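Local atomic coordinates of type-2Ba cytolytic delta-endotoxin (Bacillus thuringiensis serovar israelensis, PDB entry 2RCI), a protein that probably kills dipteran insect larvae by making pores in the epithelial cell membrane of the midgut. Residues T28-G33 against N52-A57; A105-F110 against I172-S177. All coordinates share one frame; numbering follows the deposited sequence.

Contact 1 (T28-G33 against N52-A57)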
loop_
_atom_site.group_PDB
_atom_site.type_symbol
_atom_site.label_atom_id
_atom_site.label_comp_id
_atom_site.label_asym_id
_atom_site.label_seq_id
_atom_site.Cartn_x
_atom_site.Cartn_y
_atom_site.Cartn_z
ATOM N N THR A 28 -12.055 4.050 -4.219
ATOM C CA THR A 28 -11.199 2.938 -4.630
ATOM C C THR A 28 -11.280 2.758 -6.155
ATOM O O THR A 28 -10.255 2.656 -6.827
ATOM C CB THR A 28 -11.604 1.664 -3.854
ATOM O OG1 THR A 28 -11.375 1.894 -2.456
ATOM C CG2 THR A 28 -10.806 0.426 -4.324
ATOM N N ASN A 29 -12.501 2.755 -6.706
ATOM C CA ASN A 29 -12.678 2.696 -8.167
ATOM C C ASN A 29 -11.933 3.811 -8.903
ATOM O O ASN A 29 -11.324 3.578 -9.947
ATOM C CB ASN A 29 -14.167 2.747 -8.557
ATOM C CG ASN A 29 -14.875 1.419 -8.373
ATOM O OD1 ASN A 29 -14.245 0.392 -8.113
ATOM N ND2 ASN A 29 -16.201 1.428 -8.528
ATOM N N THR A 30 -11.982 5.013 -8.338
ATOM C CA THR A 30 -11.397 6.207 -8.956
ATOM C C THR A 30 -9.875 6.061 -9.087
ATOM O O THR A 30 -9.296 6.409 -10.116
ATOM C CB THR A 30 -11.786 7.474 -8.173
ATOM O OG1 THR A 30 -13.209 7.618 -8.204
ATOM C CG2 THR A 30 -11.174 8.722 -8.796
ATOM N N PHE A 31 -9.246 5.505 -8.053
ATOM C CA PHE A 31 -7.802 5.273 -8.082
ATOM C C PHE A 31 -7.278 4.140 -8.951
ATOM O O PHE A 31 -6.076 4.074 -9.196
ATOM C CB PHE A 31 -7.208 5.244 -6.675
ATOM C CG PHE A 31 -7.124 6.588 -6.073
ATOM C CD1 PHE A 31 -8.118 7.041 -5.213
ATOM C CD2 PHE A 31 -6.084 7.455 -6.437
ATOM C CE1 PHE A 31 -8.059 8.338 -4.698
ATOM C CE2 PHE A 31 -6.016 8.727 -5.937
ATOM C CZ PHE A 31 -6.993 9.179 -5.054
ATOM N N GLN A 32 -8.159 3.269 -9.442
ATOM C CA GLN A 32 -7.776 2.323 -10.511
ATOM C C GLN A 32 -7.130 3.056 -11.697
ATOM O O GLN A 32 -6.230 2.518 -12.359
ATOM C CB GLN A 32 -8.972 1.494 -10.986
ATOM C CG GLN A 32 -9.675 0.678 -9.886
ATOM C CD GLN A 32 -8.780 -0.363 -9.213
ATOM O OE1 GLN A 32 -7.759 -0.800 -9.777
ATOM N NE2 GLN A 32 -9.169 -0.775 -7.999
ATOM N N GLY A 33 -7.573 4.292 -11.926
ATOM C CA GLY A 33 -7.051 5.150 -12.999
ATOM C C GLY A 33 -5.565 5.486 -12.904
ATOM O O GLY A 33 -4.958 5.916 -13.896
ATOM N N ASN A 52 -6.382 15.625 -7.204
ATOM C CA ASN A 52 -6.693 17.011 -7.559
ATOM C C ASN A 52 -8.098 17.202 -8.105
ATOM O O ASN A 52 -8.695 18.286 -7.948
ATOM C CB ASN A 52 -5.704 17.548 -8.626
ATOM C CG ASN A 52 -5.739 19.078 -8.739
ATOM O OD1 ASN A 52 -5.670 19.772 -7.730
ATOM N ND2 ASN A 52 -5.825 19.599 -9.978
ATOM N N GLY A 53 -8.620 16.183 -8.780
ATOM C CA GLY A 53 -9.950 16.300 -9.385
ATOM C C GLY A 53 -11.090 15.999 -8.434
ATOM O O GLY A 53 -12.269 16.204 -8.785
ATOM N N LEU A 54 -10.777 15.507 -7.237
ATOM C CA LEU A 54 -11.848 15.071 -6.337
ATOM C C LEU A 54 -12.519 16.244 -5.637
ATOM O O LEU A 54 -11.823 17.140 -5.154
ATOM C CB LEU A 54 -11.326 14.082 -5.297
ATOM C CG LEU A 54 -10.911 12.687 -5.771
ATOM C CD1 LEU A 54 -10.177 12.034 -4.591
ATOM C CD2 LEU A 54 -12.116 11.822 -6.203
ATOM N N PRO A 55 -13.872 16.235 -5.564
ATOM C CA PRO A 55 -14.557 17.314 -4.849
ATOM C C PRO A 55 -14.377 17.226 -3.335
ATOM O O PRO A 55 -14.222 16.115 -2.789
ATOM C CB PRO A 55 -16.035 17.089 -5.208
ATOM C CG PRO A 55 -16.149 15.646 -5.508
ATOM C CD PRO A 55 -14.820 15.255 -6.133
ATOM N N ASN A 56 -14.403 18.376 -2.660
ATOM C CA ASN A 56 -14.390 18.401 -1.191
ATOM C C ASN A 56 -13.239 17.562 -0.605
ATOM O O ASN A 56 -13.432 16.832 0.358
ATOM C CB ASN A 56 -15.725 17.866 -0.657
ATOM C CG ASN A 56 -16.930 18.597 -1.248
ATOM O OD1 ASN A 56 -17.744 18.006 -1.957
ATOM N ND2 ASN A 56 -17.028 19.890 -0.967
ATOM N N ALA A 57 -12.066 17.649 -1.222
ATOM C CA ALA A 57 -10.983 16.739 -0.892
ATOM C C ALA A 57 -9.661 17.476 -0.715
ATOM O O ALA A 57 -9.483 18.575 -1.255
ATOM C CB ALA A 57 -10.873 15.639 -1.955
#
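Leu54 reaches helix 21-31 with its two methyls, each meeting a different partner. CD2 lies 4.1 Å from the methyl CG2 of Thr30, and the two side chains run past each other in opposite directions, which makes this a sliding contact of methyl on methyl. CD1 stands 4.3 Å from Phe31 CE1, at an oblique inclination to the ring. Both separations are at or beyond ordinary van der Waals distance, and only 95 Å² is buried in all, so the packing is light and wholly apolar.

The torsion of Thr30 accounts for its use of the methyl. Thr30 holds CG2 opposite its backbone N, with OG1 at a chi1 of -62°; the hydroxyl is thereby turned back along its own helix to bond the carbonyl O of Arg26, and the methyl is the branch left facing Leu54. The backbones stay well apart, Thr30 CA and Leu54 CA being 9.3 Å from each other, and side chains alone bridge them.

In the alpha/beta fold of the Cyt toxins, a beta-sheet between two helical layers, this contact belongs to the layer made by helices 21-31 and 44-53. Leu54 follows the end of helix 44-53, where the chain turns toward strand 57-64. On the sheet side, Val189 of strand 177-192 touches both Phe31 and Leu54, while Leu139 of strand 132-142 also packs on Phe31. Ile50, from helix 44-53 itself, meets Thr30 and Phe31. Farther along the loop, Pro55 O accepts a hydrogen bond from Gln191 NE2, and Asn56 is joined by backbone hydrogen bonding to Ala192.

Contact 2 (A105-F110 against I172-S177)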
loop_
_atom_site.group_PDB
_atom_site.type_symbol
_atom_site.label_atom_id
_atom_site.label_comp_id
_atom_site.label_asym_id
_atom_site.label_seq_id
_atom_site.Cartn_x
_atom_site.Cartn_y
_atom_site.Cartn_z
ATOM N N ALA A 105 -1.359 -6.000 6.461
ATOM C CA ALA A 105 -1.184 -5.680 5.022
ATOM C C ALA A 105 0.291 -5.491 4.651
ATOM O O ALA A 105 0.722 -6.019 3.618
ATOM C CB ALA A 105 -2.017 -4.472 4.611
ATOM N N ILE A 106 1.064 -4.767 5.471
ATOM C CA ILE A 106 2.518 -4.629 5.223
ATOM C C ILE A 106 3.218 -6.006 5.299
ATOM O O ILE A 106 4.063 -6.328 4.462
ATOM C CB ILE A 106 3.208 -3.623 6.159
ATOM C CG1 ILE A 106 2.600 -2.213 6.066
ATOM C CG2 ILE A 106 4.779 -3.585 5.899
ATOM C CD1 ILE A 106 3.062 -1.349 7.297
ATOM N N THR A 107 2.852 -6.826 6.286
ATOM C CA THR A 107 3.433 -8.169 6.429
ATOM C C THR A 107 3.176 -9.044 5.201
ATOM O O THR A 107 4.086 -9.731 4.713
ATOM C CB THR A 107 2.914 -8.850 7.706
ATOM O OG1 THR A 107 3.268 -8.027 8.808
ATOM C CG2 THR A 107 3.544 -10.254 7.882
ATOM N N ASN A 108 1.946 -8.996 4.682
ATOM C CA ASN A 108 1.604 -9.730 3.475
ATOM C C ASN A 108 2.191 -9.153 2.172
ATOM O O ASN A 108 2.082 -9.778 1.108
ATOM C CB ASN A 108 0.076 -9.891 3.397
ATOM C CG ASN A 108 -0.437 -10.836 4.460
ATOM O OD1 ASN A 108 0.265 -11.743 4.852
ATOM N ND2 ASN A 108 -1.662 -10.615 4.941
ATOM N N THR A 109 2.883 -8.025 2.274
ATOM C CA THR A 109 3.572 -7.429 1.115
ATOM C C THR A 109 4.896 -8.184 0.880
ATOM O O THR A 109 5.369 -8.278 -0.247
ATOM C CB THR A 109 3.857 -5.936 1.382
ATOM O OG1 THR A 109 2.615 -5.218 1.475
ATOM C CG2 THR A 109 4.771 -5.291 0.280
ATOM N N PHE A 110 5.444 -8.751 1.964
ATOM C CA PHE A 110 6.793 -9.354 1.964
ATOM C C PHE A 110 6.788 -10.849 2.277
ATOM O O PHE A 110 7.772 -11.562 1.969
ATOM C CB PHE A 110 7.697 -8.636 2.974
ATOM C CG PHE A 110 7.894 -7.196 2.678
ATOM C CD1 PHE A 110 8.639 -6.804 1.553
ATOM C CD2 PHE A 110 7.287 -6.212 3.479
ATOM C CE1 PHE A 110 8.850 -5.468 1.262
ATOM C CE2 PHE A 110 7.470 -4.819 3.175
ATOM C CZ PHE A 110 8.272 -4.458 2.071
ATOM N N ILE A 172 9.632 -16.936 2.471
ATOM C CA ILE A 172 10.379 -16.067 3.377
ATOM C C ILE A 172 9.479 -15.614 4.550
ATOM O O ILE A 172 8.266 -15.450 4.388
ATOM C CB ILE A 172 11.010 -14.850 2.643
ATOM C CG1 ILE A 172 12.211 -14.306 3.454
ATOM C CG2 ILE A 172 9.987 -13.765 2.362
ATOM C CD1 ILE A 172 13.109 -13.280 2.650
ATOM N N THR A 173 10.082 -15.480 5.727
ATOM C CA THR A 173 9.331 -15.145 6.957
ATOM C C THR A 173 9.778 -13.812 7.533
ATOM O O THR A 173 10.783 -13.224 7.104
ATOM C CB THR A 173 9.470 -16.241 8.080
ATOM O OG1 THR A 173 10.760 -16.153 8.698
ATOM C CG2 THR A 173 9.239 -17.679 7.506
ATOM N N ILE A 174 9.044 -13.337 8.543
ATOM C CA ILE A 174 9.374 -12.051 9.148
ATOM C C ILE A 174 10.726 -12.103 9.896
ATOM O O ILE A 174 11.331 -11.084 10.141
ATOM C CB ILE A 174 8.240 -11.530 10.068
ATOM C CG1 ILE A 174 7.952 -12.526 11.197
ATOM C CG2 ILE A 174 6.971 -11.271 9.278
ATOM C CD1 ILE A 174 7.156 -11.893 12.357
ATOM N N LYS A 175 11.193 -13.305 10.235
ATOM C CA LYS A 175 12.480 -13.476 10.920
ATOM C C LYS A 175 13.696 -13.628 9.995
ATOM O O LYS A 175 14.845 -13.615 10.471
ATOM C CB LYS A 175 12.409 -14.647 11.918
ATOM C CG LYS A 175 11.301 -14.566 12.921
ATOM C CD LYS A 175 11.472 -13.402 13.911
ATOM C CE LYS A 175 10.282 -13.347 14.881
ATOM N NZ LYS A 175 10.129 -14.588 15.724
ATOM N N ASP A 176 13.454 -13.731 8.691
ATOM C CA ASP A 176 14.524 -13.860 7.716
ATOM C C ASP A 176 15.069 -12.485 7.359
ATOM O O ASP A 176 14.383 -11.476 7.551
ATOM C CB ASP A 176 14.028 -14.555 6.449
ATOM C CG ASP A 176 13.700 -16.020 6.663
ATOM O OD1 ASP A 176 14.513 -16.749 7.282
ATOM O OD2 ASP A 176 12.631 -16.449 6.189
ATOM N N SER A 177 16.295 -12.462 6.850
ATOM C CA SER A 177 16.932 -11.245 6.372
ATOM C C SER A 177 17.324 -11.434 4.909
ATOM O O SER A 177 17.625 -12.554 4.465
ATOM C CB SER A 177 18.186 -10.905 7.189
ATOM O OG SER A 177 17.889 -10.619 8.555
#
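Thr107 and Ile174 cross obliquely and touch through one methyl each, CG2 of Thr107 lying 3.8 Å from CG2 of Ile174. With chi1 at -59°, Thr107 turns its hydroxyl back to the carbonyl O of Val103, which leaves CG2, anti to the backbone N, as the branch that meets Ile174. At the end of the helical segment, Ile172 CG2 meets backbone instead, 3.1 Å from Phe110 O, a close approach of a methyl to a carbonyl oxygen. This CG2 sits between the backbone N and carbonyl carbon of Ile172, with CG1 anti to N (chi1 -157°). The Phe110 ring is turned from the loop and packs on Met77 and Ile81 of helix 74-89; Thr109 CG2 sits 3.9 Å above its plane, over the centre.

The loop is braced from within. Asp176 OD2 accepts the N-H of Thr173 at 2.8 Å, on its anti side and 21° out of the carboxylate plane, and Thr173 OG1 adds a weak bond to the same oxygen. Asp176 N to Thr173 O, 3.1 Å, closes a beta turn that the backbone angles of Ile174 and Lys175 make type I. An ST turn, Thr173 OG1 accepting from Lys175 N, overlays it in this loop from helix 166-169 into strand 177-192, set against the C-terminal part of helix 96-110.

How the contacts relate
Contacts 1 and 2 lie on opposite sides of the chain's centre, their centres about 30 Å and nearest atoms about 13 Å apart. Neither is wholly core: in each, one phenylalanine (Phe31, Phe110) is buried and the other touching residues are partly exposed. Each joins the end region of a helix to a loop leading into a strand, 57-64 for contact 1 and 177-192 for contact 2. Strand 177-192 links them, since side chains of contact 1 pack on it. Their helices differ: 21-31 and 44-53 against 96-110. Contact 1 is purely apolar, as is the Thr107-Ile174 half of contact 2, whose other half is a methyl-to-carbonyl approach from a loop that carries its own turn hydrogen bonds.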